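Long-range contacts in glycoside hydrolase family 81 (Clostridium thermocellum, PDB 6FOP), which probably hydrolyses beta-1,3-glucans such as laminarin, as a family 81 glycoside hydrolase associated with the cellulosome and examined here as an engineered variant: residues W501-I505 against L519-Y524; H85-F89 against I167-Y172; A18-Q22 against D410-N414; L320-E326 against K646-H651. All coordinates share one frame; numbering follows the deposited sequence.

Contact 1 of 4, residues W501-I505 against L519-Y524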
# COMPACT_ATOMS: atom_id res chain seq x y z
N TRP A 501 -9.20 -3.15 0.90
CA TRP A 501 -9.33 -3.30 -0.53
C TRP A 501 -10.37 -4.33 -0.92
O TRP A 501 -11.20 -4.08 -1.82
CB TRP A 501 -7.98 -3.60 -1.18
CG TRP A 501 -6.87 -2.66 -0.84
CD1 TRP A 501 -5.56 -2.98 -0.86
CD2 TRP A 501 -6.93 -1.27 -0.39
NE1 TRP A 501 -4.79 -1.89 -0.53
CE2 TRP A 501 -5.60 -0.84 -0.21
CE3 TRP A 501 -7.97 -0.37 -0.13
CZ2 TRP A 501 -5.28 0.45 0.21
CZ3 TRP A 501 -7.64 0.92 0.29
CH2 TRP A 501 -6.31 1.32 0.44
N GLN A 502 -10.38 -5.46 -0.22
CA GLN A 502 -11.45 -6.46 -0.47
C GLN A 502 -12.83 -5.90 -0.18
O GLN A 502 -13.78 -6.19 -0.90
CB GLN A 502 -11.17 -7.79 0.23
CG GLN A 502 -11.30 -7.78 1.76
CD GLN A 502 -12.67 -8.11 2.27
OE1 GLN A 502 -13.43 -8.84 1.64
NE2 GLN A 502 -12.98 -7.60 3.45
N ALA A 503 -12.93 -5.11 0.87
CA ALA A 503 -14.21 -4.49 1.18
C ALA A 503 -14.68 -3.57 0.06
O ALA A 503 -15.87 -3.50 -0.23
CB ALA A 503 -14.13 -3.72 2.49
N ILE A 504 -13.74 -2.82 -0.55
CA ILE A 504 -14.07 -1.96 -1.69
C ILE A 504 -14.57 -2.79 -2.89
O ILE A 504 -15.55 -2.41 -3.56
CB ILE A 504 -12.87 -1.07 -2.06
CG1 ILE A 504 -12.64 -0.04 -0.95
CG2 ILE A 504 -13.12 -0.34 -3.36
CD1 ILE A 504 -11.42 0.82 -1.14
N ILE A 505 -13.94 -3.92 -3.14
CA ILE A 505 -14.42 -4.82 -4.21
C ILE A 505 -15.87 -5.21 -3.94
O ILE A 505 -16.75 -5.11 -4.81
CB ILE A 505 -13.57 -6.10 -4.34
CG1 ILE A 505 -12.11 -5.77 -4.71
CG2 ILE A 505 -14.17 -7.07 -5.35
CD1 ILE A 505 -11.18 -6.97 -4.73
N LEU A 519 -11.48 -0.28 -8.89
CA LEU A 519 -10.52 0.33 -7.95
C LEU A 519 -10.10 -0.70 -6.91
O LEU A 519 -8.90 -0.88 -6.63
CB LEU A 519 -11.16 1.55 -7.28
CG LEU A 519 -10.46 2.13 -6.04
CD1 LEU A 519 -9.14 2.80 -6.40
CD2 LEU A 519 -11.38 3.09 -5.30
N GLY A 520 -11.07 -1.36 -6.30
CA GLY A 520 -10.78 -2.40 -5.32
C GLY A 520 -9.92 -3.51 -5.88
O GLY A 520 -8.99 -3.99 -5.21
N ILE A 521 -10.25 -3.97 -7.08
CA ILE A 521 -9.50 -5.04 -7.73
C ILE A 521 -8.07 -4.60 -7.97
O ILE A 521 -7.12 -5.36 -7.74
CB ILE A 521 -10.21 -5.58 -8.98
CG1 ILE A 521 -11.54 -6.23 -8.56
CG2 ILE A 521 -9.32 -6.54 -9.76
CD1 ILE A 521 -12.43 -6.63 -9.70
N TYR A 522 -7.90 -3.38 -8.44
CA TYR A 522 -6.56 -2.78 -8.62
C TYR A 522 -5.75 -2.79 -7.33
O TYR A 522 -4.59 -3.28 -7.27
CB TYR A 522 -6.72 -1.36 -9.20
CG TYR A 522 -5.51 -0.44 -9.03
CD1 TYR A 522 -4.34 -0.65 -9.75
CD2 TYR A 522 -5.52 0.60 -8.11
CE1 TYR A 522 -3.23 0.17 -9.60
CE2 TYR A 522 -4.39 1.40 -7.93
CZ TYR A 522 -3.27 1.18 -8.68
OH TYR A 522 -2.17 1.99 -8.49
N LEU A 523 -6.34 -2.24 -6.28
CA LEU A 523 -5.64 -2.16 -4.99
C LEU A 523 -5.31 -3.52 -4.42
O LEU A 523 -4.19 -3.78 -3.98
CB LEU A 523 -6.44 -1.33 -4.00
CG LEU A 523 -6.68 0.13 -4.40
CD1 LEU A 523 -7.76 0.77 -3.53
CD2 LEU A 523 -5.38 0.94 -4.29
N TYR A 524 -6.33 -4.37 -4.36
CA TYR A 524 -6.20 -5.70 -3.79
C TYR A 524 -5.16 -6.53 -4.52
O TYR A 524 -4.24 -7.10 -3.90
CB TYR A 524 -7.57 -6.40 -3.86
CG TYR A 524 -7.57 -7.84 -3.41
CD1 TYR A 524 -7.67 -8.20 -2.07
CD2 TYR A 524 -7.43 -8.86 -4.34
CE1 TYR A 524 -7.64 -9.54 -1.69
CE2 TYR A 524 -7.43 -10.19 -3.96
CZ TYR A 524 -7.53 -10.53 -2.64
OH TYR A 524 -7.51 -11.85 -2.28
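Trp501 and Leu523 make the CH-pi interaction of this contact. Leu523 CB sits 3.5 Å from the centroid of the five-membered ring of Trp501, 12° off its normal, so a methylene lies over that face. Leu523 CD1 extends the cover to the six-membered ring, 3.6 Å from Trp501 CE3. The indole is held in this pose by its first torsion, which sets Trp501 CG opposite the carbonyl carbon (chi1 -52°), and by a hydrogen bond from NE1 to Glu527.

Most other contacts are apolar or set side-chain carbons against the backbone. Gly520, with no side chain, brings its backbone against two isoleucines: Ile504 CG2 lies 3.7 Å from Gly520 CA, and Ile505 CG1 lies 3.4 Å from Gly520 C. The methyl end of Ile505 continues past the glycine, crossing the Tyr524 side chain at about a right angle with CD1 3.8 Å from Tyr524 CB, and it also meets Ile521 CG1. The phenol end of Tyr524 leaves the interface and bonds to Ala584 O.

No hydrogen bond passes between the segments, so van der Waals fit carries the pairing. The axes approach to 7.6 Å at 155°, nearly antiparallel, and Ile505 and Gly520 are the closest pair by CA. Helices 494-511 and 514-534, separated by just two residues, thus form a buried alpha-alpha hairpin, as expected of the (alpha/alpha)6 architecture of this clan.

Contact 2 of 4, residues H85-F89 against I167-Y172; sequences HKNDF and INGVNY
Asp88 and Phe89, the paired residues of a classic beta bulge opposite Val69, meet the hairpin 162-175 at its type I' turn and the strand that follows, between the two sheets of the beta-sandwich. Asn168, one of the two inner residues of the turn, sends its amide to Asp88: ND2 to OD1 is 2.8 Å and nearly straight at 175°, with OD1 in the amide plane but met on its anti side, tilted out of the carboxylate plane. The syn lone pair of Asp88 OD1 takes Lys86 NZ at 2.7 Å, a salt bridge within 85-89. Tyr172 OH donates to the anti lone pair of Asp88 OD2 at 2.6 Å, and Lys71 N is a further donor. A water bridges Lys86 NZ (2.8 Å) to Asn168 O (2.7 Å). Next to this polar cluster the edge of Phe89 meets the face of Tyr172 in a T-shaped pair, centroids 4.8 Å apart and planes at 81°. Phe89 CG lies between its backbone N and carbonyl carbon (chi1 55°), which swings the ring toward the hairpin. Four donors therefore converge on one buried carboxylate; this would favour its ionised form and fixes its rotation, with Tyr172 shared between the polar and the aromatic parts.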
# COMPACT_ATOMS: atom_id res chain seq x y z
N HIS A 85 19.30 6.00 4.28
CA HIS A 85 19.76 7.19 3.55
C HIS A 85 21.12 7.64 4.11
O HIS A 85 21.29 7.71 5.33
CB HIS A 85 18.76 8.33 3.67
CG HIS A 85 19.31 9.64 3.19
ND1 HIS A 85 19.52 9.93 1.86
CD2 HIS A 85 19.77 10.71 3.90
CE1 HIS A 85 20.10 11.12 1.77
NE2 HIS A 85 20.22 11.62 2.99
N LYS A 86 22.04 7.95 3.21
CA LYS A 86 23.29 8.64 3.55
C LYS A 86 23.54 9.71 2.49
O LYS A 86 23.09 9.62 1.36
CB LYS A 86 24.47 7.66 3.66
CG LYS A 86 24.67 6.81 2.42
CD LYS A 86 26.08 6.38 2.16
CE LYS A 86 26.11 5.30 1.13
NZ LYS A 86 26.26 5.76 -0.26
N ASN A 87 24.28 10.73 2.90
CA ASN A 87 24.69 11.85 2.04
C ASN A 87 25.91 11.48 1.22
O ASN A 87 27.03 11.42 1.76
CB ASN A 87 24.97 13.06 2.94
CG ASN A 87 25.39 14.30 2.19
OD1 ASN A 87 24.80 14.69 1.21
ND2 ASN A 87 26.41 14.96 2.72
N ASP A 88 25.73 11.22 -0.08
CA ASP A 88 26.89 11.09 -0.97
C ASP A 88 27.29 12.49 -1.42
O ASP A 88 28.49 12.81 -1.46
CB ASP A 88 26.58 10.16 -2.16
CG ASP A 88 26.44 8.70 -1.75
OD1 ASP A 88 27.07 8.26 -0.76
OD2 ASP A 88 25.66 7.96 -2.45
N PHE A 89 26.33 13.33 -1.78
CA PHE A 89 26.61 14.76 -2.01
C PHE A 89 25.36 15.56 -1.73
O PHE A 89 24.22 15.05 -1.89
CB PHE A 89 27.14 15.05 -3.42
CG PHE A 89 26.26 14.56 -4.51
CD1 PHE A 89 25.26 15.39 -5.03
CD2 PHE A 89 26.46 13.31 -5.07
CE1 PHE A 89 24.45 14.95 -6.06
CE2 PHE A 89 25.65 12.86 -6.09
CZ PHE A 89 24.66 13.70 -6.61
N ILE A 167 31.83 8.50 -5.55
CA ILE A 167 31.92 8.90 -4.14
C ILE A 167 31.33 7.79 -3.29
O ILE A 167 30.26 7.29 -3.63
CB ILE A 167 31.25 10.26 -3.89
CG1 ILE A 167 31.58 10.81 -2.51
CG2 ILE A 167 29.75 10.24 -4.11
CD1 ILE A 167 32.97 11.37 -2.42
N ASN A 168 31.99 7.41 -2.20
CA ASN A 168 31.51 6.30 -1.37
C ASN A 168 31.26 5.01 -2.17
O ASN A 168 30.36 4.23 -1.85
CB ASN A 168 30.23 6.72 -0.60
CG ASN A 168 30.49 7.86 0.38
OD1 ASN A 168 31.58 7.95 0.95
ND2 ASN A 168 29.51 8.73 0.57
N GLY A 169 32.02 4.79 -3.24
CA GLY A 169 31.85 3.62 -4.10
C GLY A 169 30.67 3.68 -5.04
O GLY A 169 30.42 2.70 -5.73
N VAL A 170 29.97 4.82 -5.10
CA VAL A 170 28.77 4.98 -5.92
C VAL A 170 29.12 5.90 -7.09
O VAL A 170 29.69 6.99 -6.89
CB VAL A 170 27.62 5.61 -5.10
CG1 VAL A 170 26.36 5.74 -5.95
CG2 VAL A 170 27.31 4.78 -3.86
N ASN A 171 28.83 5.43 -8.31
CA ASN A 171 29.05 6.20 -9.50
C ASN A 171 27.86 7.09 -9.81
O ASN A 171 26.72 6.65 -9.74
CB ASN A 171 29.32 5.25 -10.68
CG ASN A 171 30.55 4.41 -10.45
OD1 ASN A 171 31.66 4.95 -10.41
ND2 ASN A 171 30.37 3.12 -10.25
N TYR A 172 28.14 8.37 -10.11
CA TYR A 172 27.13 9.32 -10.52
C TYR A 172 27.54 10.06 -11.77
O TYR A 172 28.72 10.30 -12.03
CB TYR A 172 26.90 10.38 -9.45
CG TYR A 172 26.23 9.91 -8.19
CD1 TYR A 172 24.86 9.90 -8.08
CD2 TYR A 172 27.00 9.51 -7.09
CE1 TYR A 172 24.25 9.53 -6.90
CE2 TYR A 172 26.40 9.11 -5.91
CZ TYR A 172 25.02 9.12 -5.82
OH TYR A 172 24.41 8.71 -4.66
O HOH W 1 28.09 3.60 -0.56

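Contact 3 of 4, residues A18-Q22 against D410-N414; sequences AKVPQ and DEELN
Pro21 turns one face of its pyrrolidine ring toward the 410-414 loop, and all three of its neighbours there approach from that side. Asp410 O lies over this face, 3.2 Å from Pro21 CD. Leu413 comes in at the CG end of the ring, crossing it at about a right angle with its CG 3.6 Å from Pro21 CG. At the other end Glu411 O receives a CA-H...O contact from Pro21 CA, 3.5 Å long with an angle of 145° at the hydrogen. The ring also touches Trp397 and Ile401, so the proline is enclosed by more than this one loop.

Glu411 and Asp410 engage the arm differently. Glu411 lies alongside Lys19, both pointing the same way, and the contact is between their aliphatic parts: Lys19 CB is 3.4 Å from Glu411 CG. Beyond that point the lysine bends (chi2 -69°), its ammonium leads away, and the opposite charges do not come into contact. Asp410 packs its CB on Lys19 O, 3.2 Å away. Its OD2 reaches Lys19 N through a water that donates to Asp410 OD2 at 2.6 Å, and Ser405 is a second partner of this oxygen.

A second water accepts from Gln22 N at 2.9 Å and donates to Glu411 O at 2.7 Å, tying backbone to backbone where the segments have no direct hydrogen bond.

The contact is a loop-to-loop junction with a proline at its centre and waters at its margin: an extended N-terminal arm laid against the loop that leads into helix 416-433 of the helical C-terminal domain.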
# COMPACT_ATOMS: atom_id res chain seq x y z
N ALA A 18 -10.68 17.07 20.95
CA ALA A 18 -10.28 16.33 19.76
C ALA A 18 -9.13 17.06 19.11
O ALA A 18 -9.05 18.30 19.17
CB ALA A 18 -11.44 16.16 18.78
N LYS A 19 -8.22 16.29 18.52
CA LYS A 19 -7.02 16.84 17.94
C LYS A 19 -7.01 16.59 16.45
O LYS A 19 -7.66 15.67 15.94
CB LYS A 19 -5.78 16.23 18.62
CG LYS A 19 -5.62 16.63 20.10
CD LYS A 19 -5.28 18.12 20.24
CE LYS A 19 -5.44 18.67 21.64
NZ LYS A 19 -5.36 20.17 21.68
N VAL A 20 -6.29 17.46 15.74
CA VAL A 20 -6.21 17.43 14.29
C VAL A 20 -4.76 17.52 13.90
O VAL A 20 -3.91 17.88 14.72
CB VAL A 20 -7.01 18.58 13.62
CG1 VAL A 20 -8.49 18.38 13.86
CG2 VAL A 20 -6.57 19.97 14.10
N PRO A 21 -4.45 17.22 12.63
CA PRO A 21 -3.07 17.42 12.22
C PRO A 21 -2.63 18.89 12.30
O PRO A 21 -3.47 19.78 12.25
CB PRO A 21 -3.04 16.99 10.77
CG PRO A 21 -4.29 16.26 10.54
CD PRO A 21 -5.29 16.68 11.54
N GLN A 22 -1.32 19.09 12.41
CA GLN A 22 -0.75 20.42 12.55
C GLN A 22 -1.29 21.41 11.50
O GLN A 22 -1.57 21.06 10.35
CB GLN A 22 0.77 20.36 12.47
CG GLN A 22 1.29 19.84 11.15
CD GLN A 22 2.79 19.66 11.12
OE1 GLN A 22 3.37 18.97 11.97
NE2 GLN A 22 3.41 20.24 10.12
N ASP A 410 -5.81 10.79 14.14
CA ASP A 410 -6.14 12.19 14.15
C ASP A 410 -4.93 13.12 13.88
O ASP A 410 -4.86 13.74 12.83
CB ASP A 410 -6.88 12.58 15.45
CG ASP A 410 -6.17 12.15 16.73
OD1 ASP A 410 -5.12 11.46 16.71
OD2 ASP A 410 -6.68 12.53 17.79
N GLU A 411 -3.95 13.15 14.80
CA GLU A 411 -2.87 14.13 14.76
C GLU A 411 -1.80 13.80 13.75
O GLU A 411 -1.10 14.70 13.27
CB GLU A 411 -2.18 14.24 16.11
CG GLU A 411 -3.02 14.82 17.19
CD GLU A 411 -2.19 15.11 18.41
OE1 GLU A 411 -1.87 14.14 19.15
OE2 GLU A 411 -1.84 16.29 18.58
N GLU A 412 -1.66 12.52 13.41
CA GLU A 412 -0.62 12.06 12.49
C GLU A 412 -1.15 11.54 11.18
O GLU A 412 -0.38 11.12 10.30
CB GLU A 412 0.20 10.98 13.18
CG GLU A 412 0.95 11.46 14.40
CD GLU A 412 1.66 10.32 15.09
OE1 GLU A 412 2.47 9.64 14.43
OE2 GLU A 412 1.41 10.08 16.28
N LEU A 413 -2.49 11.50 11.04
CA LEU A 413 -3.13 10.89 9.88
C LEU A 413 -2.63 9.48 9.63
O LEU A 413 -2.53 8.99 8.49
CB LEU A 413 -3.04 11.80 8.63
CG LEU A 413 -3.80 13.10 8.79
CD1 LEU A 413 -3.71 13.90 7.50
CD2 LEU A 413 -5.26 12.97 9.26
N ASN A 414 -2.37 8.76 10.72
CA ASN A 414 -1.97 7.36 10.59
C ASN A 414 -3.16 6.44 10.26
O ASN A 414 -4.26 6.65 10.76
CB ASN A 414 -1.36 6.81 11.87
CG ASN A 414 -0.05 7.46 12.25
OD1 ASN A 414 0.70 7.97 11.42
ND2 ASN A 414 0.23 7.45 13.56
O HOH W 2 -8.52 13.43 19.37
O HOH W 3 -1.42 18.30 15.98
O HOH W 4 0.08 17.04 13.99

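Contact 4 of 4, residues L320-E326 against K646-H651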
# COMPACT_ATOMS: atom_id res chain seq x y z
N LEU A 320 -21.14 -25.30 16.10
CA LEU A 320 -20.98 -24.04 15.36
C LEU A 320 -22.09 -23.06 15.69
O LEU A 320 -21.86 -21.87 15.89
CB LEU A 320 -20.89 -24.33 13.87
CG LEU A 320 -20.56 -23.14 12.98
CD1 LEU A 320 -19.15 -22.70 13.24
CD2 LEU A 320 -20.71 -23.44 11.50
N ASN A 321 -23.32 -23.59 15.78
CA ASN A 321 -24.47 -22.77 16.12
C ASN A 321 -24.32 -22.21 17.52
O ASN A 321 -24.67 -21.06 17.78
CB ASN A 321 -25.76 -23.57 15.99
CG ASN A 321 -26.99 -22.71 16.17
OD1 ASN A 321 -27.22 -21.80 15.41
ND2 ASN A 321 -27.75 -23.00 17.21
N ARG A 322 -23.84 -23.05 18.44
CA ARG A 322 -23.60 -22.54 19.79
C ARG A 322 -22.55 -21.42 19.80
O ARG A 322 -22.71 -20.41 20.52
CB ARG A 322 -23.18 -23.67 20.74
CG ARG A 322 -22.77 -23.18 22.12
CD ARG A 322 -22.65 -24.32 23.11
NE ARG A 322 -21.80 -25.41 22.64
CZ ARG A 322 -20.47 -25.42 22.68
NH1 ARG A 322 -19.80 -24.38 23.19
NH2 ARG A 322 -19.81 -26.47 22.20
N TYR A 323 -21.48 -21.59 19.03
CA TYR A 323 -20.50 -20.51 18.93
C TYR A 323 -21.12 -19.21 18.41
O TYR A 323 -20.78 -18.13 18.90
CB TYR A 323 -19.29 -20.92 18.04
CG TYR A 323 -18.62 -22.21 18.41
CD1 TYR A 323 -18.66 -22.73 19.69
CD2 TYR A 323 -17.94 -22.95 17.45
CE1 TYR A 323 -18.05 -23.95 19.99
CE2 TYR A 323 -17.34 -24.15 17.72
CZ TYR A 323 -17.44 -24.69 19.00
OH TYR A 323 -16.82 -25.89 19.26
N ILE A 324 -22.03 -19.33 17.45
CA ILE A 324 -22.77 -18.17 16.94
C ILE A 324 -23.61 -17.54 18.05
O ILE A 324 -23.60 -16.33 18.21
CB ILE A 324 -23.58 -18.55 15.70
CG1 ILE A 324 -22.65 -18.72 14.49
CG2 ILE A 324 -24.69 -17.54 15.41
CD1 ILE A 324 -22.01 -17.43 13.98
N ASN A 325 -24.30 -18.36 18.84
CA ASN A 325 -25.07 -17.83 19.98
C ASN A 325 -24.19 -17.16 21.02
O ASN A 325 -24.58 -16.14 21.60
CB ASN A 325 -25.94 -18.91 20.61
CG ASN A 325 -27.15 -19.25 19.77
OD1 ASN A 325 -27.68 -18.41 19.04
ND2 ASN A 325 -27.62 -20.47 19.88
N GLU A 326 -23.02 -17.74 21.27
CA GLU A 326 -22.09 -17.15 22.23
C GLU A 326 -21.66 -15.75 21.73
O GLU A 326 -21.63 -14.80 22.52
CB GLU A 326 -20.89 -18.09 22.46
CG GLU A 326 -21.28 -19.35 23.24
CD GLU A 326 -20.25 -20.47 23.27
OE1 GLU A 326 -19.19 -20.36 22.65
OE2 GLU A 326 -20.53 -21.51 23.96
N LYS A 646 -14.88 -17.72 17.64
CA LYS A 646 -14.81 -19.16 17.53
C LYS A 646 -15.58 -19.64 16.29
O LYS A 646 -15.12 -20.52 15.56
CB LYS A 646 -15.39 -19.85 18.77
CG LYS A 646 -14.61 -19.54 20.04
CD LYS A 646 -15.15 -20.25 21.27
CE LYS A 646 -14.44 -19.71 22.49
NZ LYS A 646 -14.68 -20.52 23.72
N ALA A 647 -16.77 -19.06 16.07
CA ALA A 647 -17.58 -19.49 14.93
C ALA A 647 -16.83 -19.29 13.62
O ALA A 647 -16.75 -20.19 12.79
CB ALA A 647 -18.88 -18.72 14.90
N HIS A 648 -16.27 -18.10 13.41
CA HIS A 648 -15.60 -17.82 12.13
C HIS A 648 -14.31 -18.64 11.97
O HIS A 648 -14.06 -19.17 10.88
CB HIS A 648 -15.31 -16.33 12.04
CG HIS A 648 -14.58 -15.93 10.80
ND1 HIS A 648 -13.28 -15.47 10.85
CD2 HIS A 648 -14.91 -15.98 9.50
CE1 HIS A 648 -12.88 -15.19 9.63
NE2 HIS A 648 -13.84 -15.49 8.79
N THR A 649 -13.54 -18.77 13.05
CA THR A 649 -12.29 -19.56 13.01
C THR A 649 -12.58 -21.00 12.66
O THR A 649 -11.95 -21.58 11.76
CB THR A 649 -11.56 -19.45 14.35
OG1 THR A 649 -11.11 -18.10 14.53
CG2 THR A 649 -10.40 -20.41 14.45
N TYR A 650 -13.56 -21.59 13.36
CA TYR A 650 -13.82 -22.98 13.12
C TYR A 650 -14.51 -23.26 11.79
O TYR A 650 -14.22 -24.25 11.14
CB TYR A 650 -14.58 -23.55 14.28
CG TYR A 650 -14.47 -25.03 14.40
CD1 TYR A 650 -13.23 -25.66 14.45
CD2 TYR A 650 -15.62 -25.82 14.48
CE1 TYR A 650 -13.14 -27.04 14.58
CE2 TYR A 650 -15.54 -27.20 14.64
CZ TYR A 650 -14.29 -27.80 14.67
OH TYR A 650 -14.15 -29.16 14.81
N HIS A 651 -15.35 -22.32 11.35
CA HIS A 651 -15.98 -22.38 10.02
C HIS A 651 -14.92 -22.33 8.91
O HIS A 651 -15.00 -23.08 7.94
CB HIS A 651 -16.98 -21.25 9.92
CG HIS A 651 -17.74 -21.16 8.64
ND1 HIS A 651 -17.33 -20.37 7.59
CD2 HIS A 651 -18.97 -21.62 8.31
CE1 HIS A 651 -18.25 -20.39 6.65
NE2 HIS A 651 -19.26 -21.13 7.07
O HOH W 5 -18.15 -17.44 18.10
O HOH W 6 -17.14 -21.90 23.56
O HOH W 7 -17.56 -18.58 23.82
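Tyr323 and Ala647 mark the crossing of helices 317-329 and 646-659 of the helical domain. The segment axes pass 8.6 Å apart with their directions at 149°, an antiparallel arrangement, and Ala647 sits at its centre, among Leu320, Tyr323 and Ile324. Its CB meets Ile324 CD1 at 3.5 Å and also touches Tyr323 CB, while Leu320 CD1 comes to 3.5 Å from Ala647 O. Lys646 CB lies 4.0 Å from Tyr323 CG, the two side chains crossing at about a right angle. Leu320 CG lies opposite its backbone N (chi1 -173°), directing the branch across to the facing helix, where CD2 meets the edge of the His651 imidazole. Ile355 of helix 339-359 packs against that flank, touching Leu320, Ile324 and His651.

Polar links run through water. One molecule donates to Tyr323 O at 2.8 Å and accepts from Ala647 N at 2.9 Å, satisfying an N-H in the first turn of helix 646-659. Another accepts from Lys646 NZ at 2.8 Å and donates to Glu326 OE1 at 2.7 Å, so these opposite charges communicate without direct contact. Glu326 OE2 forms a salt bridge with Arg322 NH1 within its own helix, and Glu636 gathers Arg322 NH2 and Tyr323 OH on its carboxylate and Lys646 NZ on its backbone oxygen.

An apolar centre with water-linked charges at one margin is consistent with these helices lying side by side in an (alpha/alpha)6 barrel.

From the N terminus, 18-22 opens first and waits until 410-414 to close contact 3, joining the N-terminal arm to the helical domain. Contact 2 opens and shuts within that span, a tie between the two sheets of the beta-sandwich. The segment 320-326 begins before contact 3 has closed and pairs with 646-651 long afterwards, so contacts 3 and 4 cross along the chain; contact 4 joins helices 317-329 and 646-659. Contact 1, the shortest closure, falls wholly within the span of contact 4 and pairs helices 494-511 and 514-534. No two contacts touch, and contacts 2 and 4, with centres 58 Å apart, lie on opposite sides of the chain's centre.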